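Long-range contacts in phosphoheptose isomerase (Neisseria gonorrhoeae, PDB 5I01), which probably catalyses the isomerisation of sedoheptulose 7-phosphate to D-glycero-D-manno-heptose 7-phosphate, working as a zinc-binding homotetramer: residues Ser124-Asn129 with Gly152-Ala157; Ala146-Asp151 with Leu165-His170. The protein carries 1 engineered substitution. All blocks are in the same frame, centred on the assembly; numbering follows the deposited sequence.

Contact 1 (Ser124-Asn129 with Gly152-Ala157); sequences SGNSAN and GGKIAA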
ATOM      1  N   SER A 124     -14.698  -9.123 -15.176  1.00 34.08           N
ATOM      2  CA  SER A 124     -16.005  -9.129 -15.871  1.00 35.14           C
ATOM      3  C   SER A 124     -16.166  -8.079 -16.994  1.00 36.00           C
ATOM      4  O   SER A 124     -17.085  -8.184 -17.809  1.00 36.55           O
ATOM      5  CB  SER A 124     -17.138  -8.939 -14.860  1.00 35.95           C
ATOM      6  OG  SER A 124     -17.021  -7.696 -14.187  1.00 36.78           O
ATOM      7  N   GLY A 125     -15.299  -7.067 -17.027  1.00 35.36           N
ATOM      8  CA  GLY A 125     -15.462  -5.936 -17.932  1.00 33.94           C
ATOM      9  C   GLY A 125     -16.538  -4.944 -17.500  1.00 35.06           C
ATOM     10  O   GLY A 125     -16.879  -4.046 -18.265  1.00 37.32           O
ATOM     11  N   ASN A 126     -17.060  -5.088 -16.275  1.00 35.10           N
ATOM     12  CA  ASN A 126     -18.172  -4.268 -15.762  1.00 34.96           C
ATOM     13  C   ASN A 126     -17.823  -3.464 -14.497  1.00 35.09           C
ATOM     14  O   ASN A 126     -18.705  -2.819 -13.923  1.00 33.84           O
ATOM     15  CB  ASN A 126     -19.390  -5.165 -15.473  1.00 34.86           C
ATOM     16  CG  ASN A 126     -19.928  -5.856 -16.721  1.00 34.60           C
ATOM     17  OD1 ASN A 126     -20.081  -5.245 -17.782  1.00 36.11           O
ATOM     18  ND2 ASN A 126     -20.219  -7.136 -16.593  1.00 35.48           N
ATOM     19  N   SER A 127     -16.553  -3.481 -14.077  1.00 36.22           N
ATOM     20  CA  SER A 127     -16.114  -2.739 -12.896  1.00 36.96           C
ATOM     21  C   SER A 127     -16.363  -1.239 -13.074  1.00 37.59           C
ATOM     22  O   SER A 127     -15.759  -0.603 -13.951  1.00 37.02           O
ATOM     23  CB  SER A 127     -14.629  -2.981 -12.608  1.00 37.83           C
ATOM     24  OG  SER A 127     -14.415  -4.295 -12.131  1.00 38.82           O
ATOM     25  N   ALA A 128     -17.250  -0.696 -12.231  1.00 37.08           N
ATOM     26  CA  ALA A 128     -17.657   0.714 -12.286  1.00 35.69           C
ATOM     27  C   ALA A 128     -16.484   1.701 -12.227  1.00 34.28           C
ATOM     28  O   ALA A 128     -16.432   2.647 -13.030  1.00 33.19           O
ATOM     29  CB  ALA A 128     -18.658   1.018 -11.180  1.00 35.74           C
ATOM     30  N   ASN A 129     -15.547   1.486 -11.296  1.00 33.00           N
ATOM     31  CA  ASN A 129     -14.378   2.389 -11.194  1.00 32.30           C
ATOM     32  C   ASN A 129     -13.382   2.280 -12.352  1.00 30.11           C
ATOM     33  O   ASN A 129     -12.758   3.285 -12.707  1.00 30.86           O
ATOM     34  CB  ASN A 129     -13.661   2.316  -9.837  1.00 32.51           C
ATOM     35  CG  ASN A 129     -13.201   0.925  -9.467  1.00 32.72           C
ATOM     36  OD1 ASN A 129     -13.277  -0.013 -10.260  1.00 33.58           O
ATOM     37  ND2 ASN A 129     -12.727   0.787  -8.235  1.00 31.80           N
ATOM     38  N   GLY A 152     -16.320  -9.526 -22.113  1.00 39.60           N
ATOM     39  CA  GLY A 152     -15.694  -8.209 -22.121  1.00 38.04           C
ATOM     40  C   GLY A 152     -16.500  -7.097 -21.480  1.00 36.06           C
ATOM     41  O   GLY A 152     -15.976  -6.001 -21.307  1.00 35.93           O
ATOM     42  N   GLY A 153     -17.767  -7.351 -21.153  1.00 35.80           N
ATOM     43  CA  GLY A 153     -18.606  -6.395 -20.424  1.00 36.92           C
ATOM     44  C   GLY A 153     -18.790  -5.043 -21.088  1.00 37.33           C
ATOM     45  O   GLY A 153     -18.629  -4.909 -22.302  1.00 37.14           O
ATOM     46  N   LYS A 154     -19.117  -4.039 -20.281  1.00 39.17           N
ATOM     47  CA  LYS A 154     -19.281  -2.676 -20.787  1.00 41.57           C
ATOM     48  C   LYS A 154     -17.966  -2.089 -21.311  1.00 41.92           C
ATOM     49  O   LYS A 154     -17.979  -1.289 -22.248  1.00 41.40           O
ATOM     50  CB  LYS A 154     -19.841  -1.762 -19.706  1.00 44.65           C
ATOM     51  CG  LYS A 154     -21.171  -2.225 -19.128  1.00 49.56           C
ATOM     52  CD  LYS A 154     -22.056  -1.041 -18.750  1.00 54.15           C
ATOM     53  CE  LYS A 154     -23.276  -1.474 -17.960  1.00 55.57           C
ATOM     54  NZ  LYS A 154     -22.899  -2.026 -16.632  1.00 56.23           N
ATOM     55  N   ILE A 155     -16.842  -2.495 -20.711  1.00 42.00           N
ATOM     56  CA  ILE A 155     -15.503  -2.011 -21.106  1.00 42.46           C
ATOM     57  C   ILE A 155     -15.146  -2.347 -22.564  1.00 42.01           C
ATOM     58  O   ILE A 155     -14.701  -1.465 -23.298  1.00 40.76           O
ATOM     59  CB  ILE A 155     -14.399  -2.478 -20.116  1.00 41.53           C
ATOM     60  CG1 ILE A 155     -14.579  -1.760 -18.771  1.00 41.69           C
ATOM     61  CG2 ILE A 155     -13.004  -2.188 -20.669  1.00 41.59           C
ATOM     62  CD1 ILE A 155     -13.836  -2.384 -17.605  1.00 41.99           C
ATOM     63  N   ALA A 156     -15.365  -3.595 -22.981  1.00 43.15           N
ATOM     64  CA  ALA A 156     -15.131  -4.009 -24.376  1.00 43.75           C
ATOM     65  C   ALA A 156     -15.980  -3.205 -25.357  1.00 44.45           C
ATOM     66  O   ALA A 156     -15.479  -2.768 -26.400  1.00 44.04           O
ATOM     67  CB  ALA A 156     -15.395  -5.496 -24.555  1.00 42.91           C
ATOM     68  N   ALA A 157     -17.253  -3.001 -25.007  1.00 44.41           N
ATOM     69  CA  ALA A 157     -18.167  -2.152 -25.792  1.00 44.68           C
ATOM     70  C   ALA A 157     -17.677  -0.707 -25.950  1.00 43.09           C
ATOM     71  O   ALA A 157     -17.929  -0.084 -26.968  1.00 42.54           O
ATOM     72  CB  ALA A 157     -19.570  -2.161 -25.180  1.00 44.41           C
TER
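Gly125 and Gly153 pack backbone against backbone, their CA atoms 4.0 Å apart. This is the tight part of the contact. Gly125 CA sits 3.4 Å from Gly152 O in a CA-H...O contact. With no side chain on either glycine, the two backbones meet directly. Both glycines also have positive phi.

Two bonds join the loop to the first turn of helix 153-158. Ile155 N donates to Gly125 O over 2.9 Å. The bond is nearly straight (165° at the hydrogen) and lies in the carbonyl plane. Lys154 N donates to Asn126 OD1, also over 2.9 Å, from a position tilted 26° from the amide carbonyl plane. Asn126 CG is anti to its own carbonyl carbon, beside the backbone N (chi1 -62°). Ile155 lies on the buried side. Ile155 CG1 is 3.3 Å from Gly125 O, and CD1 also touches that carbonyl. Beyond the loop, Ile155 packs on Val130 and Ile131 of helix 128-139. Ser127, also buried, directly precedes that helix. Its OG bonds to Ser122 OG rather than capping the helix.

The other side is looser and open to solvent. Asn126 and Lys154 are exposed there, and Lys154 CG touches Asn126 OD1 at 3.5 Å. Ser124 and Ser127 are predicted substrate-binding residues. The arrangement is a serine-rich strand-to-helix loop of the SIS domain, packed against the start of helix 153-158, which follows the next strand.

Contact 2 (Ala146-Asp151 with Leu165-His170); sequences ALTGRD and LLNVPH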
ATOM      1  N   ALA A 146      -7.383  -2.836 -22.305  1.00 32.51           N
ATOM      2  CA  ALA A 146      -8.302  -3.457 -21.369  1.00 32.02           C
ATOM      3  C   ALA A 146      -7.938  -4.925 -21.212  1.00 31.89           C
ATOM      4  O   ALA A 146      -7.819  -5.640 -22.210  1.00 30.53           O
ATOM      5  CB  ALA A 146      -9.730  -3.319 -21.869  1.00 32.14           C
ATOM      6  N   LEU A 147      -7.745  -5.360 -19.964  1.00 31.02           N
ATOM      7  CA  LEU A 147      -7.637  -6.771 -19.637  1.00 30.22           C
ATOM      8  C   LEU A 147      -8.963  -7.184 -19.013  1.00 29.42           C
ATOM      9  O   LEU A 147      -9.241  -6.835 -17.861  1.00 28.49           O
ATOM     10  CB  LEU A 147      -6.453  -7.035 -18.695  1.00 31.27           C
ATOM     11  CG  LEU A 147      -5.087  -7.128 -19.396  1.00 31.91           C
ATOM     12  CD1 LEU A 147      -4.707  -5.785 -20.009  1.00 34.32           C
ATOM     13  CD2 LEU A 147      -3.991  -7.583 -18.455  1.00 31.69           C
ATOM     14  N   THR A 148      -9.784  -7.905 -19.787  1.00 29.63           N
ATOM     15  CA  THR A 148     -11.131  -8.331 -19.363  1.00 29.99           C
ATOM     16  C   THR A 148     -11.316  -9.842 -19.409  1.00 30.80           C
ATOM     17  O   THR A 148     -10.435 -10.570 -19.864  1.00 30.56           O
ATOM     18  CB  THR A 148     -12.238  -7.688 -20.226  1.00 30.75           C
ATOM     19  OG1 THR A 148     -12.213  -8.247 -21.546  1.00 30.74           O
ATOM     20  CG2 THR A 148     -12.065  -6.163 -20.308  1.00 30.19           C
ATOM     21  N   GLY A 149     -12.466 -10.301 -18.915  1.00 32.93           N
ATOM     22  CA  GLY A 149     -12.866 -11.712 -18.985  1.00 33.17           C
ATOM     23  C   GLY A 149     -14.303 -11.846 -19.422  1.00 33.77           C
ATOM     24  O   GLY A 149     -14.987 -10.849 -19.617  1.00 34.63           O
ATOM     25  N   ARG A 150     -14.758 -13.087 -19.562  1.00 37.81           N
ATOM     26  CA  ARG A 150     -16.135 -13.408 -20.010  1.00 40.04           C
ATOM     27  C   ARG A 150     -16.408 -12.850 -21.435  1.00 39.47           C
ATOM     28  O   ARG A 150     -15.686 -13.226 -22.362  1.00 37.55           O
ATOM     29  CB  ARG A 150     -17.175 -12.994 -18.946  1.00 40.83           C
ATOM     30  CG  ARG A 150     -16.989 -13.753 -17.645  1.00 42.78           C
ATOM     31  CD  ARG A 150     -17.670 -13.118 -16.445  1.00 45.49           C
ATOM     32  NE  ARG A 150     -17.185 -13.734 -15.201  1.00 48.23           N
ATOM     33  CZ  ARG A 150     -17.684 -13.522 -13.980  1.00 51.58           C
ATOM     34  NH1 ARG A 150     -18.713 -12.694 -13.791  1.00 53.50           N
ATOM     35  NH2 ARG A 150     -17.148 -14.148 -12.930  1.00 51.13           N
ATOM     36  N   ASP A 151     -17.402 -11.975 -21.617  1.00 40.59           N
ATOM     37  CA  ASP A 151     -17.679 -11.372 -22.944  1.00 42.06           C
ATOM     38  C   ASP A 151     -17.036  -9.997 -23.132  1.00 40.06           C
ATOM     39  O   ASP A 151     -17.204  -9.376 -24.177  1.00 41.78           O
ATOM     40  CB  ASP A 151     -19.198 -11.312 -23.240  1.00 44.00           C
ATOM     41  CG  ASP A 151     -19.973 -10.358 -22.318  1.00 46.80           C
ATOM     42  OD1 ASP A 151     -19.364  -9.643 -21.487  1.00 48.36           O
ATOM     43  OD2 ASP A 151     -21.220 -10.327 -22.437  1.00 47.80           O
ATOM     44  N   LEU A 165      -8.109  -4.641 -26.888  1.00 33.34           N
ATOM     45  CA  LEU A 165      -8.881  -5.466 -25.967  1.00 33.59           C
ATOM     46  C   LEU A 165      -8.189  -6.794 -25.851  1.00 33.36           C
ATOM     47  O   LEU A 165      -7.973  -7.456 -26.860  1.00 35.69           O
ATOM     48  CB  LEU A 165     -10.310  -5.686 -26.477  1.00 32.87           C
ATOM     49  CG  LEU A 165     -11.219  -6.604 -25.643  1.00 32.61           C
ATOM     50  CD1 LEU A 165     -11.427  -6.062 -24.239  1.00 32.61           C
ATOM     51  CD2 LEU A 165     -12.551  -6.808 -26.342  1.00 31.85           C
ATOM     52  N   LEU A 166      -7.852  -7.171 -24.620  1.00 33.38           N
ATOM     53  CA  LEU A 166      -7.326  -8.486 -24.298  1.00 33.06           C
ATOM     54  C   LEU A 166      -8.385  -9.197 -23.444  1.00 32.76           C
ATOM     55  O   LEU A 166      -8.375  -9.136 -22.205  1.00 34.34           O
ATOM     56  CB  LEU A 166      -5.967  -8.373 -23.578  1.00 33.26           C
ATOM     57  CG  LEU A 166      -4.838  -7.614 -24.298  1.00 33.50           C
ATOM     58  CD1 LEU A 166      -3.575  -7.502 -23.464  1.00 34.12           C
ATOM     59  CD2 LEU A 166      -4.487  -8.285 -25.605  1.00 34.58           C
ATOM     60  N   ASN A 167      -9.321  -9.854 -24.115  1.00 31.25           N
ATOM     61  CA  ASN A 167     -10.363 -10.585 -23.419  1.00 30.77           C
ATOM     62  C   ASN A 167      -9.989 -12.057 -23.279  1.00 30.66           C
ATOM     63  O   ASN A 167      -9.657 -12.714 -24.263  1.00 29.37           O
ATOM     64  CB  ASN A 167     -11.713 -10.454 -24.125  1.00 30.17           C
ATOM     65  CG  ASN A 167     -12.828 -11.062 -23.319  1.00 29.79           C
ATOM     66  OD1 ASN A 167     -13.197 -10.551 -22.256  1.00 30.16           O
ATOM     67  ND2 ASN A 167     -13.329 -12.189 -23.778  1.00 29.95           N
ATOM     68  N   VAL A 168     -10.051 -12.549 -22.042  1.00 30.24           N
ATOM     69  CA  VAL A 168      -9.901 -13.956 -21.746  1.00 30.88           C
ATOM     70  C   VAL A 168     -11.290 -14.587 -21.845  1.00 32.91           C
ATOM     71  O   VAL A 168     -12.155 -14.280 -21.025  1.00 34.16           O
ATOM     72  CB  VAL A 168      -9.317 -14.164 -20.331  1.00 30.52           C
ATOM     73  CG1 VAL A 168      -9.224 -15.647 -19.996  1.00 30.97           C
ATOM     74  CG2 VAL A 168      -7.947 -13.507 -20.225  1.00 30.46           C
ATOM     75  N   PRO A 169     -11.524 -15.461 -22.851  1.00 34.39           N
ATOM     76  CA  PRO A 169     -12.872 -16.009 -23.012  1.00 35.09           C
ATOM     77  C   PRO A 169     -13.104 -17.180 -22.054  1.00 34.97           C
ATOM     78  O   PRO A 169     -12.958 -18.345 -22.428  1.00 39.62           O
ATOM     79  CB  PRO A 169     -12.882 -16.441 -24.477  1.00 34.82           C
ATOM     80  CG  PRO A 169     -11.481 -16.897 -24.715  1.00 35.14           C
ATOM     81  CD  PRO A 169     -10.602 -16.015 -23.861  1.00 34.77           C
ATOM     82  N   HIS A 170     -13.425 -16.855 -20.809  1.00 33.59           N
ATOM     83  CA  HIS A 170     -13.646 -17.868 -19.779  1.00 32.17           C
ATOM     84  C   HIS A 170     -14.615 -17.346 -18.725  1.00 31.75           C
ATOM     85  O   HIS A 170     -14.608 -16.157 -18.442  1.00 33.04           O
ATOM     86  CB  HIS A 170     -12.320 -18.298 -19.137  1.00 31.11           C
ATOM     87  CG  HIS A 170     -12.382 -19.658 -18.520  1.00 31.52           C
ATOM     88  ND1 HIS A 170     -12.791 -19.857 -17.223  1.00 32.27           N
ATOM     89  CD2 HIS A 170     -12.164 -20.890 -19.035  1.00 31.11           C
ATOM     90  CE1 HIS A 170     -12.802 -21.150 -16.954  1.00 31.98           C
ATOM     91  NE2 HIS A 170     -12.410 -21.799 -18.033  1.00 31.75           N
TER
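Thr148 O takes two bonds, from Val168 N over 3.0 Å and from His180 NE2 of helix 173-193. The Thr148 side chain makes the shortest polar bond between the two segments: Asn167 OD1 accepts from Thr148 OG1 over 2.6 Å. OG1 lies in the amide carbonyl plane, on a lone pair of OD1. The two side chains cross at about a right angle. Asn167 CG is anti to the backbone N (chi1 -173°). The nitrogen of the amide is also held: Asn167 ND2 donates to Arg150 O over 2.9 Å. That oxygen lies almost in the amide plane, while ND2 stands above the Arg150 carbonyl plane. Bonds at both OD1 and ND2 fix the rotation of the amide.

Segments 146-149 and 165-168 run parallel, with axes that come within 4.5 Å and differ by 22° in direction. Leu166 N bonds to Ala146 O, and Thr148 N to Leu166 O. On the face of Thr148 and Asn167, Leu165 CD1 touches Thr148 OG1 at 3.6 Å and Ala146 CB at 4.0 Å. On the other face, Leu147 and Leu166 lie side by side and meet through their CD1 atoms. Past the strands, Arg150 CG rests on His170 O, and its NE bonds to Pro171 O.

These are the two strands of the beta-alpha-beta unit 143-149, 153-158, 164-168. Helix 153-158 covers the Thr148 face. Leu166 packs on helix 29-44, and Val168 on helix 173-193. Strand 117-122 flanks Leu147 within the sheet.

Overall arrangement
Contacts 1 and 2 are centred 9 Å apart. Contact 2 joins the two strands of a beta-alpha-beta unit, and contact 1 packs the helix of that unit on the 124-129 loop. Ile155 links them: Ile155 CG2 is 3.7 Å from Ala146 CB, while its other branch faces the 124-129 loop. Nearby, Ala156 CB packs on Leu165 CD2 at 3.6 Å. On the predicted substrate side, the side chain of Arg150 comes within about 4 Å of that of Ser124, and Ser127 is about as close to Asn54. Zinc, bound by His63, Glu67 and His185, is farther away. A zinc ion lies about 13 Å from the Ser127 side chain and about 11 Å from that of Arg150.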